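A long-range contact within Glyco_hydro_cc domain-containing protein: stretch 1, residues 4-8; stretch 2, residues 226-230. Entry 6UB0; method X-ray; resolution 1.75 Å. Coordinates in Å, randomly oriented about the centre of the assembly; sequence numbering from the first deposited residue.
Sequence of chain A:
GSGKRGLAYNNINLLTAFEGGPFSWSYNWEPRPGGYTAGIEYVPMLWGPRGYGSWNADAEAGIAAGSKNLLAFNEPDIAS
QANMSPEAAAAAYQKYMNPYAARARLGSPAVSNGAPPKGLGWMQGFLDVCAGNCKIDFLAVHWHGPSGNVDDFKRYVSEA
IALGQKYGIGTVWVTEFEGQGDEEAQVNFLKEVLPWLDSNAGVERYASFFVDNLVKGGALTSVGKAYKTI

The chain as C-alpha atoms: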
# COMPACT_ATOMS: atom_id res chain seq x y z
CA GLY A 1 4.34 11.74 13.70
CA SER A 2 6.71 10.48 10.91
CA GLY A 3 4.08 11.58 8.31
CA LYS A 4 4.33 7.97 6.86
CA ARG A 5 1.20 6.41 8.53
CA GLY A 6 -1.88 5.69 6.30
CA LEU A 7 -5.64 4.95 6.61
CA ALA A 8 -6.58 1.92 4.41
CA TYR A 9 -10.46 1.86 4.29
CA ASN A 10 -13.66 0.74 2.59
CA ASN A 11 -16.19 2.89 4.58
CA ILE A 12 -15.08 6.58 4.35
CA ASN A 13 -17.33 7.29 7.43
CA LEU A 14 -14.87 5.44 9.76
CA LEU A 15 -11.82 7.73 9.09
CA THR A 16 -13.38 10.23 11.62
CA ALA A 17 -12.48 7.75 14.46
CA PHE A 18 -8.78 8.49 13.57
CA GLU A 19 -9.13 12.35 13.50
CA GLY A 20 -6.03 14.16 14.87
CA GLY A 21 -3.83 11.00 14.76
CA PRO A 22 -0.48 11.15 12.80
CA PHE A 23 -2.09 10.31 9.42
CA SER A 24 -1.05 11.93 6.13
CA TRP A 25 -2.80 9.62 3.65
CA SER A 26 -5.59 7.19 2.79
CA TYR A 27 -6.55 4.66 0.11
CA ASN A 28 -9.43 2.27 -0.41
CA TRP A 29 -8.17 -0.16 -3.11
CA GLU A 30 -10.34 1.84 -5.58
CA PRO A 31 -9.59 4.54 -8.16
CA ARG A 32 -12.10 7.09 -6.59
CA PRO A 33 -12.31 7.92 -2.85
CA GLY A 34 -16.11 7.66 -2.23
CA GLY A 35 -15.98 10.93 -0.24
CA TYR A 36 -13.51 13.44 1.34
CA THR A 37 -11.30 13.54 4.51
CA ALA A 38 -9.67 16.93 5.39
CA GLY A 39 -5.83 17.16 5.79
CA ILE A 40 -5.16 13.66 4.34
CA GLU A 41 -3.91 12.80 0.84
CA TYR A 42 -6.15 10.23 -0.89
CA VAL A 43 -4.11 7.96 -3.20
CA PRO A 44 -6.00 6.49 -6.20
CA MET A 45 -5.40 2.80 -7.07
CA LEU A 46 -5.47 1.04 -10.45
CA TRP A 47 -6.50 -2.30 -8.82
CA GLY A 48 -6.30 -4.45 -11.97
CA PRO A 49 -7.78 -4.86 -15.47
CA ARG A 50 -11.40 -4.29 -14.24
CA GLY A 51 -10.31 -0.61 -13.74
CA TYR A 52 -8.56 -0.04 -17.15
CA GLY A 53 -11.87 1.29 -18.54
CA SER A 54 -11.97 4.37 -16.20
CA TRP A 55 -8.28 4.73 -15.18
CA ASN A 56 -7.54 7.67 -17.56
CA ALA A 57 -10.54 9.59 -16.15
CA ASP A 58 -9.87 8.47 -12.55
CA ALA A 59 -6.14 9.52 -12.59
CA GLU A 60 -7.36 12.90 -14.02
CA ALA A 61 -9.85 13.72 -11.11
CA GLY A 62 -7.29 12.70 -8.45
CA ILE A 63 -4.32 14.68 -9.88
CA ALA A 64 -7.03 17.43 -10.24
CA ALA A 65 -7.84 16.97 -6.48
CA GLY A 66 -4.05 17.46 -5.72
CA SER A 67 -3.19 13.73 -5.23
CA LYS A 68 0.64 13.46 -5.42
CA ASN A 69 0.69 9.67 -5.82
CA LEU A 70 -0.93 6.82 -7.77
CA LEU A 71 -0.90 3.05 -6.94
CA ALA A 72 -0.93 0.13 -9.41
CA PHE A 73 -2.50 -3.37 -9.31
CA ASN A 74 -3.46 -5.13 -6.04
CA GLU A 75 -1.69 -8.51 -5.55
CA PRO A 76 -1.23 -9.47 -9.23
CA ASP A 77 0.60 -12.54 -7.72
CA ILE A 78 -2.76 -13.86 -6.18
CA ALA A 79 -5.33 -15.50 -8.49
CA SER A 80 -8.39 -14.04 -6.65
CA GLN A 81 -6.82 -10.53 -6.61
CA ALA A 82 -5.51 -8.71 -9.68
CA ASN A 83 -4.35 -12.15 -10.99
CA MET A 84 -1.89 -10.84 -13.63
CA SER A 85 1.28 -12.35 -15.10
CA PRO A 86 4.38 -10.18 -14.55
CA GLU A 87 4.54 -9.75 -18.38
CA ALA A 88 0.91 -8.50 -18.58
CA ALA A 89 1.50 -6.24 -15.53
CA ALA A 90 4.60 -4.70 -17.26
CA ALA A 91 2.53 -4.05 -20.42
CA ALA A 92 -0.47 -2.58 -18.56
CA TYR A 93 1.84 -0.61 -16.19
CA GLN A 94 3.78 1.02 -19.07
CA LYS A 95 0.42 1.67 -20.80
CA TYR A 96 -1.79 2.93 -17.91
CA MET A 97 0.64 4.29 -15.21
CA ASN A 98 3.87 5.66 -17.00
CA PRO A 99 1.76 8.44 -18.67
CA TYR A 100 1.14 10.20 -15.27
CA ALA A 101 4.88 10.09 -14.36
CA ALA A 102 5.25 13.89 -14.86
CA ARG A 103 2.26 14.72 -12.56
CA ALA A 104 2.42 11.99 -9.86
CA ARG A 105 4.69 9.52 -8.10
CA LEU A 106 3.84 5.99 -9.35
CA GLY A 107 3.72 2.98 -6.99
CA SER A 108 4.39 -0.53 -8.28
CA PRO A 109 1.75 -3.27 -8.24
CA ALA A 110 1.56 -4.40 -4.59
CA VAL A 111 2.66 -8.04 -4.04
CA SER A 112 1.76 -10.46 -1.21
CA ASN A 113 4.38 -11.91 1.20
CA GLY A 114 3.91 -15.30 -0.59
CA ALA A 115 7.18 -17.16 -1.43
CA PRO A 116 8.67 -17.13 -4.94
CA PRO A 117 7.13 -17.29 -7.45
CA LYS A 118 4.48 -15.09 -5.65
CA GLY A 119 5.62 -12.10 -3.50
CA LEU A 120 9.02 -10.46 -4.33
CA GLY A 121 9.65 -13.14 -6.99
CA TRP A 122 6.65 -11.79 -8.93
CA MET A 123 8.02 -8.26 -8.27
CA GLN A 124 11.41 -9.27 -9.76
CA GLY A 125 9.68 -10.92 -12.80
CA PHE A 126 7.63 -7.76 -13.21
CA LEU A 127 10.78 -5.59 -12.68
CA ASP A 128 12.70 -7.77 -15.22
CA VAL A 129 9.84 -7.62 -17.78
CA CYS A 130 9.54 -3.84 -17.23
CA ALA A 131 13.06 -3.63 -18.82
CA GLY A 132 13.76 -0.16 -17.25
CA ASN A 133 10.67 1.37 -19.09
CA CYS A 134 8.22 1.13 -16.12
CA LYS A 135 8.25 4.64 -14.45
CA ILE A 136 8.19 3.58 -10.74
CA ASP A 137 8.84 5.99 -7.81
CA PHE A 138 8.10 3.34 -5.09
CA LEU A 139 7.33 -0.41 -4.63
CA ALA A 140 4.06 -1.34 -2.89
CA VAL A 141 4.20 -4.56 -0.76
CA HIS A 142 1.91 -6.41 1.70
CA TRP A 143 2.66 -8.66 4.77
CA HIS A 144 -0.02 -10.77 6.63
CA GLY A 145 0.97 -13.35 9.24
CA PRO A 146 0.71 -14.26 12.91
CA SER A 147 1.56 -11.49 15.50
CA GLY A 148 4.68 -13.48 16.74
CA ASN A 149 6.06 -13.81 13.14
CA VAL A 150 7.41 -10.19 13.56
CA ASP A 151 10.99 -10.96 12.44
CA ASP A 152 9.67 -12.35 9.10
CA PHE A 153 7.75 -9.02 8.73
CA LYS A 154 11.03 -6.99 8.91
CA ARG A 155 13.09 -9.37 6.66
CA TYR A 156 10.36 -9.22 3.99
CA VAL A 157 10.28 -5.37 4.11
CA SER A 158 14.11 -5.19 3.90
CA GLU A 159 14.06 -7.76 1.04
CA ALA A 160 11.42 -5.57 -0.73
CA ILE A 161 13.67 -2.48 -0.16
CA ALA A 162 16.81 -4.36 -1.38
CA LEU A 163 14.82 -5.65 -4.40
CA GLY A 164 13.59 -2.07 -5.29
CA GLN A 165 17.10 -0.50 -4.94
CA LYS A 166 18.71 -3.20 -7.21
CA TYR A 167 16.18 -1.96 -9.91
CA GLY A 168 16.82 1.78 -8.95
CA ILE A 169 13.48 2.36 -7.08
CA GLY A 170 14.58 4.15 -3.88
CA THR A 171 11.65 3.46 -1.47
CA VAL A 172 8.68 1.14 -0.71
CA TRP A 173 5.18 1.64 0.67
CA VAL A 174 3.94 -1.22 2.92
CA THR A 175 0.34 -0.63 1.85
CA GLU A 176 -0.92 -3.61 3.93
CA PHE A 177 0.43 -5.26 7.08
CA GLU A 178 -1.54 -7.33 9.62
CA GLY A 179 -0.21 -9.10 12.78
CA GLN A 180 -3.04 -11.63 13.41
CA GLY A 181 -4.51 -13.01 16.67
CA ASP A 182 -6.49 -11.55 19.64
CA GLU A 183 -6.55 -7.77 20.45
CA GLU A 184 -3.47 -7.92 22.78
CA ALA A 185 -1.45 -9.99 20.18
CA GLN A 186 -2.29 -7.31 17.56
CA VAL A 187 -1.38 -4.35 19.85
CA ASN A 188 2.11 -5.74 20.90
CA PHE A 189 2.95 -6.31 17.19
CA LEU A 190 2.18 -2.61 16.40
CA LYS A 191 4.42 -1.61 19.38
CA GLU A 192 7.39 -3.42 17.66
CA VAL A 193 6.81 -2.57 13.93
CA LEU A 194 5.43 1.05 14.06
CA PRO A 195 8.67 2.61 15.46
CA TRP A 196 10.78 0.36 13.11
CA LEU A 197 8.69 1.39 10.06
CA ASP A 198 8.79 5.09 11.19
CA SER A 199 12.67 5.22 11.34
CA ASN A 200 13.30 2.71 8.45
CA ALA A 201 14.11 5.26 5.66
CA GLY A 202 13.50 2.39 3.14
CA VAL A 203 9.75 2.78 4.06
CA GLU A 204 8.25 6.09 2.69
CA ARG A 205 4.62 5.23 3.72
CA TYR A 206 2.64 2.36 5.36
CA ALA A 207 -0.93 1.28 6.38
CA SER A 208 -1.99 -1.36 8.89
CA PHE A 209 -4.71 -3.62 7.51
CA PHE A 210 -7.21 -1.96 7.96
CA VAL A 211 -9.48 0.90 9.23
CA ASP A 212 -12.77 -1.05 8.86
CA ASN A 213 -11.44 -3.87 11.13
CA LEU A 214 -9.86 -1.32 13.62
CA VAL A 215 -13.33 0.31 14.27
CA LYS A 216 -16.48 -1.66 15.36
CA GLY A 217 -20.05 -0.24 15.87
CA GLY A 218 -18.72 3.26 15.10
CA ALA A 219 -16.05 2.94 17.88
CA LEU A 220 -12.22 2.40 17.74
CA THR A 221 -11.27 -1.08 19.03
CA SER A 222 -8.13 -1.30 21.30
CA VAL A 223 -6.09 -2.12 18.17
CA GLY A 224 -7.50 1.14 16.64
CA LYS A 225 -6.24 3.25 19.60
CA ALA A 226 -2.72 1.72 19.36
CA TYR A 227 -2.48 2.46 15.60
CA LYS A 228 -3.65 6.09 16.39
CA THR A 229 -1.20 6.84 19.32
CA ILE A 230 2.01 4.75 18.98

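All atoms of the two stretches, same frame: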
# COMPACT_ATOMS: atom_id res chain seq x y z
N LYS A 4 4.36 9.22 7.70
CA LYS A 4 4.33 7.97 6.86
C LYS A 4 3.04 7.15 7.06
O LYS A 4 2.72 6.34 6.15
CB LYS A 4 5.47 6.99 7.14
CG LYS A 4 6.89 7.53 7.16
CD LYS A 4 7.86 6.40 7.42
CE LYS A 4 9.32 6.82 7.51
NZ LYS A 4 10.19 5.62 7.71
N ARG A 5 2.31 7.32 8.16
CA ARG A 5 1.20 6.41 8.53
C ARG A 5 -0.09 6.70 7.75
O ARG A 5 -0.55 7.89 7.80
CB ARG A 5 0.92 6.63 10.02
CG ARG A 5 0.10 5.50 10.61
CD ARG A 5 0.18 5.39 12.14
NE ARG A 5 1.54 5.26 12.66
CZ ARG A 5 1.88 5.32 13.97
NH1 ARG A 5 0.94 5.49 14.88
NH2 ARG A 5 3.14 5.26 14.36
N GLY A 6 -0.73 5.64 7.21
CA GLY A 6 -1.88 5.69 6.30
C GLY A 6 -3.16 5.09 6.88
O GLY A 6 -3.08 4.18 7.74
N LEU A 7 -4.29 5.48 6.28
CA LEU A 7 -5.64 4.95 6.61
C LEU A 7 -6.15 4.19 5.39
O LEU A 7 -6.64 4.82 4.45
CB LEU A 7 -6.52 6.14 7.01
CG LEU A 7 -6.13 6.81 8.34
CD1 LEU A 7 -6.98 8.05 8.54
CD2 LEU A 7 -6.28 5.85 9.51
N ALA A 8 -6.10 2.85 5.44
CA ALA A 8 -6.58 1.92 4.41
C ALA A 8 -8.06 1.57 4.73
O ALA A 8 -8.32 0.98 5.76
CB ALA A 8 -5.70 0.71 4.42
N ALA A 226 -4.17 1.95 19.48
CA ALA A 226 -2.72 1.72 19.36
C ALA A 226 -2.21 2.31 18.04
O ALA A 226 -1.12 2.94 18.01
CB ALA A 226 -2.43 0.24 19.44
N TYR A 227 -2.91 2.01 16.94
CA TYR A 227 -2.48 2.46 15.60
C TYR A 227 -2.52 4.00 15.59
O TYR A 227 -1.64 4.59 14.98
CB TYR A 227 -3.37 1.87 14.51
CG TYR A 227 -2.92 2.18 13.11
CD1 TYR A 227 -1.64 1.85 12.69
CD2 TYR A 227 -3.80 2.63 12.15
CE1 TYR A 227 -1.20 2.10 11.41
CE2 TYR A 227 -3.39 2.86 10.85
CZ TYR A 227 -2.10 2.55 10.45
OH TYR A 227 -1.64 2.80 9.18
N LYS A 228 -3.42 4.61 16.35
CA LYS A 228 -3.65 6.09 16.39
C LYS A 228 -2.59 6.83 17.22
O LYS A 228 -2.40 8.03 16.92
CB LYS A 228 -5.02 6.39 16.99
CG LYS A 228 -5.50 7.83 16.86
CD LYS A 228 -6.95 7.93 17.21
CE LYS A 228 -7.59 9.25 16.86
NZ LYS A 228 -8.91 9.33 17.53
N THR A 229 -1.97 6.18 18.22
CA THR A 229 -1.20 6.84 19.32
C THR A 229 0.27 6.42 19.32
O THR A 229 1.04 7.14 19.90
CB THR A 229 -1.76 6.49 20.71
OG1 THR A 229 -1.53 5.10 20.90
CG2 THR A 229 -3.22 6.79 20.91
N ILE A 230 0.65 5.28 18.74
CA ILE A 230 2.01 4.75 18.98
C ILE A 230 3.00 5.60 18.20
O ILE A 230 2.76 6.16 17.10
CB ILE A 230 2.09 3.25 18.66
CG1 ILE A 230 1.35 2.44 19.73
CG2 ILE A 230 3.53 2.84 18.48
CD1 ILE A 230 1.17 1.00 19.39
OXT ILE A 230 4.12 5.75 18.69

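This is a small, mostly polar contact in which two long side chains, Arg5 and Tyr227, reach past each other to bond the backbone of the opposite stretch, tying a strand near the start of the chain to the last helical turn at its end. Touching residues are at least 220 positions apart in sequence, yet only about 260 Å² is buried between the stretches, so specific bonding rather than broad packing defines the joint.

The backbones stay well apart. The nearest CA atoms, those of Arg5 and Tyr227, lie 8.9 Å from each other, and no main-chain to main-chain hydrogen bond crosses the gap. Side chains must span it, and Arg5 does so from a CA-to-CB bond that points toward the helix. Its chi angles, t, t, m and 171°, carry the guanidinium to the C-terminal end of the chain. There Arg5 NH1 donates to Tyr227 O at 2.7 Å, and both terminal nitrogens donate to the same carboxylate oxygen: Arg5 NH1 to Ile230 O and Arg5 NH2 to Ile230 O, each at 2.9 Å. These acceptors sit near the guanidinium plane, where its N-H bonds point. Tyr227 O has no residue four positions on to bond it, since the chain stops at Ile230, and it accepts from Arg5 instead; Ile230 supplies the charged terminus. The other carboxylate oxygen stays farther off, with Arg5 NH2 to Ile230 OXT at 4.5 Å, near enough for charge to matter but not a salt bridge.

Tyr227 returns the reach. Its CA-to-CB bond points sideways, but with chi1 at t the ring extends to the strand, and Tyr227 OH donates to Gly6 O in a very short hydrogen bond of 2.5 Å. Gly6 O lies at the ring edge, near its plane, which suits a phenolic donor. Gly6 has no side chain, and an ideal CB there would point away from the helix, so its part in the contact is played by the backbone.

The two reaching side chains also pack on each other. Arg5 CD sits 4.1 Å from the centroid of the Tyr227 ring, 26° off the normal, a CH-pi contact over one face. The outer part of the arginine's aliphatic chain thus lies over that face while its charged end bonds farther along. Leu7 adds a modest apolar touch, Leu7 CD2 to Tyr227 CE2 at 4.4 Å. The rule to read here is economy: two buried polar side chains share one packing surface, each bonds main-chain oxygen of the other stretch, and both are also hydrogen-bonded elsewhere in the structure.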